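Local structure of PHOX (Pseudomonas fluorescens, 4A9V) at residues A[91-99]-A[109-117]; A[36-47]-A[59-67]. The protein is an alkaline phosphatase with a beta-propeller fold that hydrolyses phosphate monoesters at a cofactor built of iron and calcium ions. All coordinates share one frame; numbering follows the deposited sequence.

Interaction 2 (36-47 with 59-67) precedes interaction 1 (91-99 with 109-117) along the chain, and their centres lie about 13 Å apart on the same side of the molecule. Two polar links join them: Thr92 OG1 stands 2.7 Å from Asp66 OD2, a probable hydrogen bond, and Arg111 NH2 makes a 2.9 Å salt bridge with Glu61 OE1. The backbone oxygen of Tyr91 also packs on Asp66 and Asn67. Interaction 1 comes nearer the metal-binding residue Glu532, whose side chain is about 5 Å from that of Tyr91 but about 11 Å from that of Asp66 in interaction 2; the side chain of Asp66 is about 13 Å from the mu-oxo-diiron group.

Interaction 1. Residues A[91-99]-A[109-117]; sequences YTNYRYLYP and DVRKALACE. With EDO (1,2-ethanediol), chain J.
The carbonyl oxygen of Asp109 is gripped from opposite faces of its plane. On one, Tyr98 OH donates to Asp109 O at 2.7 Å from well above the carbonyl plane; on the other, the helical Ala113 N arrives. The Tyr98 ring is held between two layers: CD2 of its neighbour Leu97 lies over one face near the rim, while the Asp109 carboxylate stacks on the opposite face with the planes 28° apart. Asp109 OD2 is itself bonded to the backbone N of Gln105. A leucine in place of Tyr98 would probably leave Asp109 O with its helical bond but no hydroxyl donor, and the carboxylate without the ring it stacks on.

Beside this ring Leu97 and Lys112 run past each other in opposite directions. With CG anti to the backbone N (chi1 -178°) and the chain extended, Lys112 carries NZ to Leu97 O at 3.0 Å, and a second bond to Gly55 O fixes the ammonium between two backbone carbonyls. Leu97 CD1 packs against Lys112 CE at 3.6 Å and meets Cys116 SG at 3.4 Å; CD2 reaches Ala113 CA. Ala113 CB also meets the edge of the Tyr94 ring at CE1, 4.3 Å away. Toward Glu117, Thr92 CB lies 3.9 Å from Cys116 CB. A water donates to Tyr94 OH at 3.1 Å and, weakly, to Glu117 OE2, beside Tyr91 CA; the stronger partners are Ile225 O for Tyr94 OH and Gln177 for Glu117.

A single helical turn at 94-97 thus packs on helix 107-115 within the connection between the antiparallel neighbours 82-89 and 118-127 of a four-stranded sheet, an elaborated strand-to-strand loop on a beta-propeller.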
loop_
_atom_site.group_PDB
_atom_site.type_symbol
_atom_site.label_atom_id
_atom_site.label_comp_id
_atom_site.label_asym_id
_atom_site.label_seq_id
_atom_site.Cartn_x
_atom_site.Cartn_y
_atom_site.Cartn_z
ATOM N N TYR A 91 -7.171 -0.866 -8.248
ATOM C CA TYR A 91 -7.574 -0.310 -9.535
ATOM C C TYR A 91 -8.062 -1.457 -10.396
ATOM O O TYR A 91 -8.290 -2.559 -9.885
ATOM C CB TYR A 91 -6.437 0.508 -10.188
ATOM C CG TYR A 91 -5.244 -0.282 -10.678
ATOM C CD1 TYR A 91 -4.291 -0.772 -9.794
ATOM C CD2 TYR A 91 -5.002 -0.432 -12.031
ATOM C CE1 TYR A 91 -3.149 -1.408 -10.244
ATOM C CE2 TYR A 91 -3.871 -1.076 -12.494
ATOM C CZ TYR A 91 -2.938 -1.548 -11.595
ATOM O OH TYR A 91 -1.808 -2.208 -12.023
ATOM N N THR A 92 -8.326 -1.187 -11.666
ATOM C CA THR A 92 -8.862 -2.224 -12.532
ATOM C C THR A 92 -8.173 -2.206 -13.885
ATOM O O THR A 92 -7.474 -1.261 -14.233
ATOM C CB THR A 92 -10.402 -2.125 -12.664
ATOM O OG1 THR A 92 -10.906 -3.248 -13.403
ATOM C CG2 THR A 92 -10.816 -0.838 -13.358
ATOM N N ASN A 93 -8.339 -3.299 -14.614
ATOM C CA ASN A 93 -7.641 -3.523 -15.870
ATOM C C ASN A 93 -8.662 -3.518 -17.000
ATOM O O ASN A 93 -9.429 -4.473 -17.145
ATOM C CB ASN A 93 -6.960 -4.887 -15.805
ATOM C CG ASN A 93 -6.163 -5.067 -14.525
ATOM O OD1 ASN A 93 -5.245 -4.299 -14.245
ATOM N ND2 ASN A 93 -6.549 -6.043 -13.712
ATOM N N TYR A 94 -8.787 -2.393 -17.696
ATOM C CA TYR A 94 -9.863 -2.233 -18.667
ATOM C C TYR A 94 -9.858 -3.340 -19.732
ATOM O O TYR A 94 -10.911 -3.710 -20.242
ATOM C CB TYR A 94 -9.794 -0.862 -19.343
ATOM C CG TYR A 94 -10.063 0.327 -18.433
ATOM C CD1 TYR A 94 -10.778 0.196 -17.252
ATOM C CD2 TYR A 94 -9.654 1.598 -18.799
ATOM C CE1 TYR A 94 -11.089 1.300 -16.474
ATOM C CE2 TYR A 94 -9.977 2.708 -18.038
ATOM C CZ TYR A 94 -10.739 2.557 -16.903
ATOM O OH TYR A 94 -11.057 3.632 -16.102
ATOM N N ARG A 95 -8.682 -3.862 -20.076
ATOM C CA ARG A 95 -8.623 -4.922 -21.080
ATOM C C ARG A 95 -9.404 -6.161 -20.680
ATOM O O ARG A 95 -9.837 -6.922 -21.547
ATOM C CB ARG A 95 -7.179 -5.281 -21.442
ATOM C CG ARG A 95 -6.425 -6.074 -20.395
ATOM C CD ARG A 95 -4.962 -6.256 -20.778
ATOM N NE ARG A 95 -4.821 -7.023 -22.013
ATOM C CZ ARG A 95 -3.924 -6.765 -22.960
ATOM N NH1 ARG A 95 -3.001 -5.834 -22.768
ATOM N NH2 ARG A 95 -3.841 -7.554 -24.018
ATOM N N TYR A 96 -9.583 -6.358 -19.376
ATOM C CA TYR A 96 -10.312 -7.509 -18.849
ATOM C C TYR A 96 -11.675 -7.134 -18.268
ATOM O O TYR A 96 -12.553 -7.984 -18.161
ATOM C CB TYR A 96 -9.472 -8.256 -17.809
ATOM C CG TYR A 96 -8.126 -8.699 -18.329
ATOM C CD1 TYR A 96 -8.024 -9.462 -19.480
ATOM C CD2 TYR A 96 -6.958 -8.380 -17.653
ATOM C CE1 TYR A 96 -6.797 -9.865 -19.960
ATOM C CE2 TYR A 96 -5.725 -8.797 -18.116
ATOM C CZ TYR A 96 -5.651 -9.519 -19.285
ATOM O OH TYR A 96 -4.438 -9.909 -19.800
ATOM N N LEU A 97 -11.853 -5.889 -17.850
ATOM C CA LEU A 97 -13.051 -5.504 -17.116
ATOM C C LEU A 97 -14.287 -5.486 -18.021
ATOM O O LEU A 97 -15.373 -5.888 -17.608
ATOM C CB LEU A 97 -12.855 -4.134 -16.463
ATOM C CG LEU A 97 -14.051 -3.613 -15.661
ATOM C CD1 LEU A 97 -14.408 -4.557 -14.520
ATOM C CD2 LEU A 97 -13.774 -2.212 -15.139
ATOM N N TYR A 98 -14.122 -4.936 -19.222
ATOM C CA TYR A 98 -15.227 -4.719 -20.155
ATOM C C TYR A 98 -15.110 -5.703 -21.317
ATOM O O TYR A 98 -14.004 -6.015 -21.745
ATOM C CB TYR A 98 -15.176 -3.294 -20.715
ATOM C CG TYR A 98 -15.125 -2.211 -19.660
ATOM C CD1 TYR A 98 -16.166 -2.037 -18.755
ATOM C CD2 TYR A 98 -14.035 -1.357 -19.577
ATOM C CE1 TYR A 98 -16.150 -1.000 -17.838
ATOM C CE2 TYR A 98 -14.016 -0.300 -18.684
ATOM C CZ TYR A 98 -15.057 -0.144 -17.796
ATOM O OH TYR A 98 -14.981 0.885 -16.876
ATOM N N PRO A 99 -16.240 -6.049 -21.951
ATOM C CA PRO A 99 -16.129 -6.917 -23.131
ATOM C C PRO A 99 -15.339 -6.255 -24.251
ATOM O O PRO A 99 -14.620 -6.932 -24.984
ATOM C CB PRO A 99 -17.582 -7.141 -23.562
ATOM C CG PRO A 99 -18.422 -6.728 -22.410
ATOM C CD PRO A 99 -17.635 -5.726 -21.615
ATOM N N ASP A 109 -20.306 2.033 -17.297
ATOM C CA ASP A 109 -18.918 1.551 -17.309
ATOM C C ASP A 109 -18.101 2.199 -16.186
ATOM O O ASP A 109 -17.269 1.544 -15.555
ATOM C CB ASP A 109 -18.230 1.834 -18.648
ATOM C CG ASP A 109 -18.566 0.821 -19.738
ATOM O OD1 ASP A 109 -19.376 -0.107 -19.505
ATOM O OD2 ASP A 109 -18.031 1.001 -20.857
ATOM N N VAL A 110 -18.299 3.494 -15.960
ATOM C CA VAL A 110 -17.566 4.191 -14.896
ATOM C C VAL A 110 -17.980 3.698 -13.505
ATOM O O VAL A 110 -17.129 3.405 -12.664
ATOM C CB VAL A 110 -17.755 5.716 -15.002
ATOM C CG1 VAL A 110 -17.172 6.405 -13.777
ATOM C CG2 VAL A 110 -17.102 6.233 -16.275
ATOM N N ARG A 111 -19.279 3.490 -13.311
ATOM C CA ARG A 111 -19.761 2.868 -12.082
ATOM C C ARG A 111 -19.130 1.495 -11.858
ATOM O O ARG A 111 -18.750 1.139 -10.741
ATOM C CB ARG A 111 -21.277 2.736 -12.142
ATOM C CG ARG A 111 -21.885 2.153 -10.885
ATOM C CD ARG A 111 -23.352 1.849 -11.087
ATOM N NE ARG A 111 -23.860 1.018 -10.006
ATOM C CZ ARG A 111 -25.078 0.493 -9.982
ATOM N NH1 ARG A 111 -25.906 0.687 -10.999
ATOM N NH2 ARG A 111 -25.466 -0.236 -8.946
ATOM N N LYS A 112 -18.971 0.728 -12.931
ATOM C CA LYS A 112 -18.393 -0.606 -12.844
ATOM C C LYS A 112 -16.910 -0.559 -12.450
ATOM O O LYS A 112 -16.453 -1.371 -11.651
ATOM C CB LYS A 112 -18.572 -1.319 -14.181
ATOM C CG LYS A 112 -18.060 -2.740 -14.237
ATOM C CD LYS A 112 -18.538 -3.420 -15.507
ATOM C CE LYS A 112 -17.736 -4.665 -15.808
ATOM N NZ LYS A 112 -18.258 -5.388 -17.001
ATOM N N ALA A 113 -16.166 0.411 -12.978
ATOM C CA ALA A 113 -14.765 0.610 -12.584
ATOM C C ALA A 113 -14.669 1.020 -11.118
ATOM O O ALA A 113 -13.857 0.477 -10.373
ATOM C CB ALA A 113 -14.096 1.642 -13.486
ATOM N N LEU A 114 -15.493 1.967 -10.696
ATOM C CA LEU A 114 -15.489 2.387 -9.296
ATOM C C LEU A 114 -15.862 1.228 -8.363
ATOM O O LEU A 114 -15.329 1.112 -7.254
ATOM C CB LEU A 114 -16.462 3.553 -9.109
ATOM C CG LEU A 114 -15.880 4.910 -9.507
ATOM C CD1 LEU A 114 -16.984 5.892 -9.854
ATOM C CD2 LEU A 114 -15.006 5.479 -8.405
ATOM N N ALA A 115 -16.717 0.329 -8.850
ATOM C CA ALA A 115 -17.139 -0.838 -8.088
ATOM C C ALA A 115 -15.983 -1.800 -7.829
ATOM O O ALA A 115 -16.017 -2.575 -6.876
ATOM C CB ALA A 115 -18.259 -1.554 -8.819
ATOM N N CYS A 116 -15.008 -1.814 -8.732
ATOM C CA CYS A 116 -13.849 -2.688 -8.606
ATOM C C CYS A 116 -12.903 -2.289 -7.489
ATOM O O CYS A 116 -12.023 -3.073 -7.153
ATOM C CB CYS A 116 -13.048 -2.676 -9.902
ATOM S SG CYS A 116 -13.768 -3.578 -11.286
ATOM N N GLU A 117 -12.939 -1.019 -7.092
ATOM C CA GLU A 117 -11.941 -0.460 -6.190
ATOM C C GLU A 117 -12.528 -0.302 -4.799
ATOM O O GLU A 117 -13.744 -0.322 -4.626
ATOM C CB GLU A 117 -11.445 0.881 -6.726
ATOM C CG GLU A 117 -10.946 0.759 -8.163
ATOM C CD GLU A 117 -10.262 1.983 -8.730
ATOM O OE1 GLU A 117 -9.936 2.929 -7.995
ATOM O OE2 GLU A 117 -10.084 1.994 -9.970
HETATM C C1 EDO J . -12.589 -10.111 -23.241
HETATM O O1 EDO J . -12.976 -10.987 -22.176
HETATM C C2 EDO J . -12.388 -8.693 -22.705
HETATM O O2 EDO J . -13.005 -8.584 -21.411
HETATM O O HOH W 1 -9.825 2.752 -13.360
#

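Interaction 2. Residues A[36-47]-A[59-67]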
loop_
_atom_site.group_PDB
_atom_site.type_symbol
_atom_site.label_atom_id
_atom_site.label_comp_id
_atom_site.label_asym_id
_atom_site.label_seq_id
_atom_site.Cartn_x
_atom_site.Cartn_y
_atom_site.Cartn_z
ATOM N N ILE A 36 -9.145 -16.520 -2.937
ATOM C CA ILE A 36 -10.230 -15.773 -3.567
ATOM C C ILE A 36 -9.642 -14.971 -4.722
ATOM O O ILE A 36 -8.458 -14.629 -4.700
ATOM C CB ILE A 36 -10.953 -14.843 -2.553
ATOM C CG1 ILE A 36 -12.218 -14.223 -3.159
ATOM C CG2 ILE A 36 -10.014 -13.785 -1.988
ATOM C CD1 ILE A 36 -13.199 -13.744 -2.107
ATOM N N SER A 37 -10.445 -14.752 -5.759
ATOM C CA SER A 37 -10.029 -13.994 -6.934
ATOM C C SER A 37 -11.017 -12.863 -7.223
ATOM O O SER A 37 -12.208 -12.956 -6.913
ATOM C CB SER A 37 -9.964 -14.901 -8.170
ATOM O OG SER A 37 -9.030 -15.952 -8.016
ATOM N N TRP A 38 -10.526 -11.857 -7.937
ATOM C CA TRP A 38 -11.364 -10.826 -8.532
ATOM C C TRP A 38 -12.611 -11.428 -9.125
ATOM O O TRP A 38 -12.541 -12.378 -9.911
ATOM C CB TRP A 38 -10.581 -10.077 -9.606
ATOM C CG TRP A 38 -11.442 -9.238 -10.490
ATOM C CD1 TRP A 38 -12.410 -8.312 -10.120
ATOM C CD2 TRP A 38 -11.499 -9.302 -11.939
ATOM N NE1 TRP A 38 -13.042 -7.810 -11.225
ATOM C CE2 TRP A 38 -12.534 -8.371 -12.349
ATOM C CE3 TRP A 38 -10.784 -9.990 -12.900
ATOM C CZ2 TRP A 38 -12.849 -8.179 -13.683
ATOM C CZ3 TRP A 38 -11.122 -9.809 -14.235
ATOM C CH2 TRP A 38 -12.134 -8.928 -14.618
ATOM N N GLY A 39 -13.766 -10.892 -8.742
ATOM C CA GLY A 39 -15.035 -11.287 -9.335
ATOM C C GLY A 39 -15.842 -12.285 -8.523
ATOM O O GLY A 39 -17.007 -12.524 -8.836
ATOM N N GLN A 40 -15.256 -12.855 -7.473
ATOM C CA GLN A 40 -15.964 -13.822 -6.634
ATOM C C GLN A 40 -17.161 -13.158 -5.958
ATOM O O GLN A 40 -16.984 -12.216 -5.193
ATOM C CB GLN A 40 -15.009 -14.340 -5.564
ATOM C CG GLN A 40 -15.655 -15.241 -4.526
ATOM C CD GLN A 40 -16.211 -16.512 -5.126
ATOM O OE1 GLN A 40 -15.522 -17.205 -5.878
ATOM N NE2 GLN A 40 -17.458 -16.827 -4.795
ATOM N N PRO A 41 -18.378 -13.700 -6.146
ATOM C CA PRO A 41 -19.483 -13.148 -5.367
ATOM C C PRO A 41 -19.285 -13.364 -3.872
ATOM O O PRO A 41 -18.863 -14.442 -3.443
ATOM C CB PRO A 41 -20.711 -13.910 -5.884
ATOM C CG PRO A 41 -20.160 -15.136 -6.532
ATOM C CD PRO A 41 -18.838 -14.727 -7.100
ATOM N N LEU A 42 -19.634 -12.357 -3.080
ATOM C CA LEU A 42 -19.424 -12.430 -1.644
ATOM C C LEU A 42 -20.622 -12.985 -0.887
ATOM O O LEU A 42 -20.450 -13.491 0.220
ATOM C CB LEU A 42 -19.072 -11.054 -1.079
ATOM C CG LEU A 42 -17.810 -10.404 -1.640
ATOM C CD1 LEU A 42 -17.467 -9.185 -0.792
ATOM C CD2 LEU A 42 -16.631 -11.365 -1.690
ATOM N N HIS A 43 -21.823 -12.807 -1.431
ATOM C CA HIS A 43 -23.052 -13.062 -0.681
ATOM C C HIS A 43 -23.780 -14.274 -1.185
ATOM O O HIS A 43 -23.505 -14.788 -2.274
ATOM C CB HIS A 43 -23.955 -11.841 -0.723
ATOM C CG HIS A 43 -23.271 -10.582 -0.271
ATOM N ND1 HIS A 43 -22.630 -10.492 0.912
ATOM C CD2 HIS A 43 -23.080 -9.370 -0.914
ATOM C CE1 HIS A 43 -22.082 -9.269 1.026
ATOM N NE2 HIS A 43 -22.400 -8.567 -0.071
ATOM N N LYS A 44 -24.644 -14.814 -0.336
ATOM C CA LYS A 44 -25.403 -15.990 -0.715
ATOM C C LYS A 44 -26.166 -15.731 -2.012
ATOM O O LYS A 44 -26.846 -14.719 -2.166
ATOM C CB LYS A 44 -26.362 -16.401 0.400
ATOM C CG LYS A 44 -27.097 -17.701 0.122
ATOM C CD LYS A 44 -27.867 -18.161 1.346
ATOM C CE LYS A 44 -29.020 -19.075 0.969
ATOM N NZ LYS A 44 -29.739 -19.575 2.173
ATOM N N ASN A 45 -26.072 -16.693 -2.923
ATOM C CA ASN A 45 -26.736 -16.619 -4.221
ATOM C C ASN A 45 -26.276 -15.439 -5.063
ATOM O O ASN A 45 -26.941 -15.061 -6.024
ATOM C CB ASN A 45 -28.257 -16.560 -4.055
ATOM C CG ASN A 45 -28.825 -17.840 -3.481
ATOM O OD1 ASN A 45 -28.282 -18.923 -3.707
ATOM N ND2 ASN A 45 -29.840 -17.708 -2.633
ATOM N N GLY A 46 -25.084 -14.933 -4.779
ATOM C CA GLY A 46 -24.584 -13.779 -5.503
ATOM C C GLY A 46 -24.202 -14.123 -6.929
ATOM O O GLY A 46 -24.038 -15.285 -7.278
ATOM N N PRO A 47 -23.999 -13.096 -7.754
ATOM C CA PRO A 47 -23.763 -13.299 -9.174
ATOM C C PRO A 47 -22.387 -13.913 -9.436
ATOM O O PRO A 47 -21.368 -13.387 -8.988
ATOM C CB PRO A 47 -23.864 -11.882 -9.755
ATOM C CG PRO A 47 -23.556 -10.979 -8.600
ATOM C CD PRO A 47 -24.133 -11.674 -7.404
ATOM N N ALA A 59 -23.416 -6.020 -10.125
ATOM C CA ALA A 59 -22.791 -7.273 -9.726
ATOM C C ALA A 59 -21.406 -7.043 -9.136
ATOM O O ALA A 59 -21.051 -7.637 -8.128
ATOM C CB ALA A 59 -22.712 -8.233 -10.902
ATOM N N GLN A 60 -20.619 -6.167 -9.752
ATOM C CA GLN A 60 -19.266 -5.936 -9.274
ATOM C C GLN A 60 -19.272 -5.305 -7.878
ATOM O O GLN A 60 -18.370 -5.569 -7.082
ATOM C CB GLN A 60 -18.476 -5.073 -10.259
ATOM C CG GLN A 60 -17.035 -4.810 -9.837
ATOM C CD GLN A 60 -16.188 -6.066 -9.762
ATOM O OE1 GLN A 60 -15.749 -6.603 -10.773
ATOM N NE2 GLN A 60 -15.952 -6.536 -8.551
ATOM N N GLU A 61 -20.341 -4.575 -7.550
ATOM C CA GLU A 61 -20.488 -3.996 -6.215
ATOM C C GLU A 61 -20.706 -5.035 -5.122
ATOM O O GLU A 61 -20.578 -4.706 -3.944
ATOM C CB GLU A 61 -21.617 -2.958 -6.194
ATOM C CG GLU A 61 -21.260 -1.703 -6.985
ATOM C CD GLU A 61 -22.403 -0.715 -7.163
ATOM O OE1 GLU A 61 -23.575 -1.065 -6.920
ATOM O OE2 GLU A 61 -22.153 0.364 -7.741
ATOM N N VAL A 62 -21.002 -6.280 -5.502
ATOM C CA VAL A 62 -21.174 -7.373 -4.542
ATOM C C VAL A 62 -20.226 -8.542 -4.831
ATOM O O VAL A 62 -20.422 -9.653 -4.338
ATOM C CB VAL A 62 -22.640 -7.876 -4.473
ATOM C CG1 VAL A 62 -23.543 -6.785 -3.918
ATOM C CG2 VAL A 62 -23.134 -8.359 -5.828
ATOM N N GLN A 63 -19.164 -8.255 -5.579
ATOM C CA GLN A 63 -18.122 -9.229 -5.893
ATOM C C GLN A 63 -16.780 -8.707 -5.395
ATOM O O GLN A 63 -16.555 -7.502 -5.323
ATOM C CB GLN A 63 -18.038 -9.458 -7.408
ATOM C CG GLN A 63 -19.230 -10.215 -7.970
ATOM C CD GLN A 63 -19.371 -10.079 -9.475
ATOM O OE1 GLN A 63 -18.915 -9.101 -10.088
ATOM N NE2 GLN A 63 -20.086 -11.019 -10.071
ATOM N N PHE A 64 -15.893 -9.633 -5.052
ATOM C CA PHE A 64 -14.522 -9.291 -4.716
ATOM C C PHE A 64 -13.964 -8.344 -5.780
ATOM O O PHE A 64 -14.132 -8.564 -6.978
ATOM C CB PHE A 64 -13.678 -10.565 -4.633
ATOM C CG PHE A 64 -12.359 -10.380 -3.941
ATOM C CD1 PHE A 64 -12.305 -10.236 -2.564
ATOM C CD2 PHE A 64 -11.178 -10.428 -4.655
ATOM C CE1 PHE A 64 -11.094 -10.120 -1.915
ATOM C CE2 PHE A 64 -9.958 -10.308 -4.014
ATOM C CZ PHE A 64 -9.917 -10.146 -2.640
ATOM N N GLY A 65 -13.313 -7.278 -5.326
ATOM C CA GLY A 65 -12.828 -6.246 -6.226
ATOM C C GLY A 65 -11.610 -6.692 -7.002
ATOM O O GLY A 65 -11.141 -7.830 -6.884
ATOM N N ASP A 66 -11.126 -5.791 -7.850
ATOM C CA ASP A 66 -10.020 -6.079 -8.753
ATOM C C ASP A 66 -8.687 -5.700 -8.103
ATOM O O ASP A 66 -8.641 -5.054 -7.054
ATOM C CB ASP A 66 -10.233 -5.324 -10.072
ATOM C CG ASP A 66 -9.600 -6.017 -11.275
ATOM O OD1 ASP A 66 -8.826 -6.983 -11.085
ATOM O OD2 ASP A 66 -9.861 -5.555 -12.411
ATOM N N ASN A 67 -7.602 -6.155 -8.715
ATOM C CA ASN A 67 -6.251 -5.782 -8.335
ATOM C C ASN A 67 -6.057 -5.699 -6.821
ATOM O O ASN A 67 -5.617 -4.682 -6.284
ATOM C CB ASN A 67 -5.812 -4.517 -9.074
ATOM C CG ASN A 67 -5.592 -4.774 -10.556
ATOM O OD1 ASN A 67 -5.479 -5.923 -10.985
ATOM N ND2 ASN A 67 -5.523 -3.713 -11.345
HETATM O O HOH W 2 -22.578 -11.493 -3.949
#
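Asp66 lies over one face of the Trp38 indole, mainly over its five-membered ring. Trp38 CB stands 3.6 Å from Gly65 O; Trp38 CG, anti to the backbone N (chi1 166°), meets Asp66 OD1 at 3.5 Å. Trp38 CD1 touches Gly65 O and Asp66 CA, while the carboxylate stacks with its plane only 11° from that of the ring, OD1 near CD2 and OD2 near CE2. At the ring's edge Trp38 NE1 donates to Gln60 OE1 at 3.0 Å. The other end of that amide, Gln60 NE2, bonds to Phe64 O, which Gly39 N reaches from the opposite face of the carbonyl plane. Asp66 OD2 has Thr92 as its hydrogen-bond partner.

Phe64 takes Ile36 CG2 over one face, 3.9 Å from the ring centroid, in a CH-pi contact. Its N donates to Gln40 O at 2.8 Å, and Leu42 N donates to Val62 O, framing a single beta bridge between Pro41 and Gln63. Farther along, Gln63 NE2 bonds to Pro47 O at 2.9 Å, and Pro47 CG rests on Ala59 CB. These contacts tie the loop leaving strand 30-37, outermost in its four-stranded sheet, to the segment entering strand 68-76 of another four-stranded sheet of the beta-propeller.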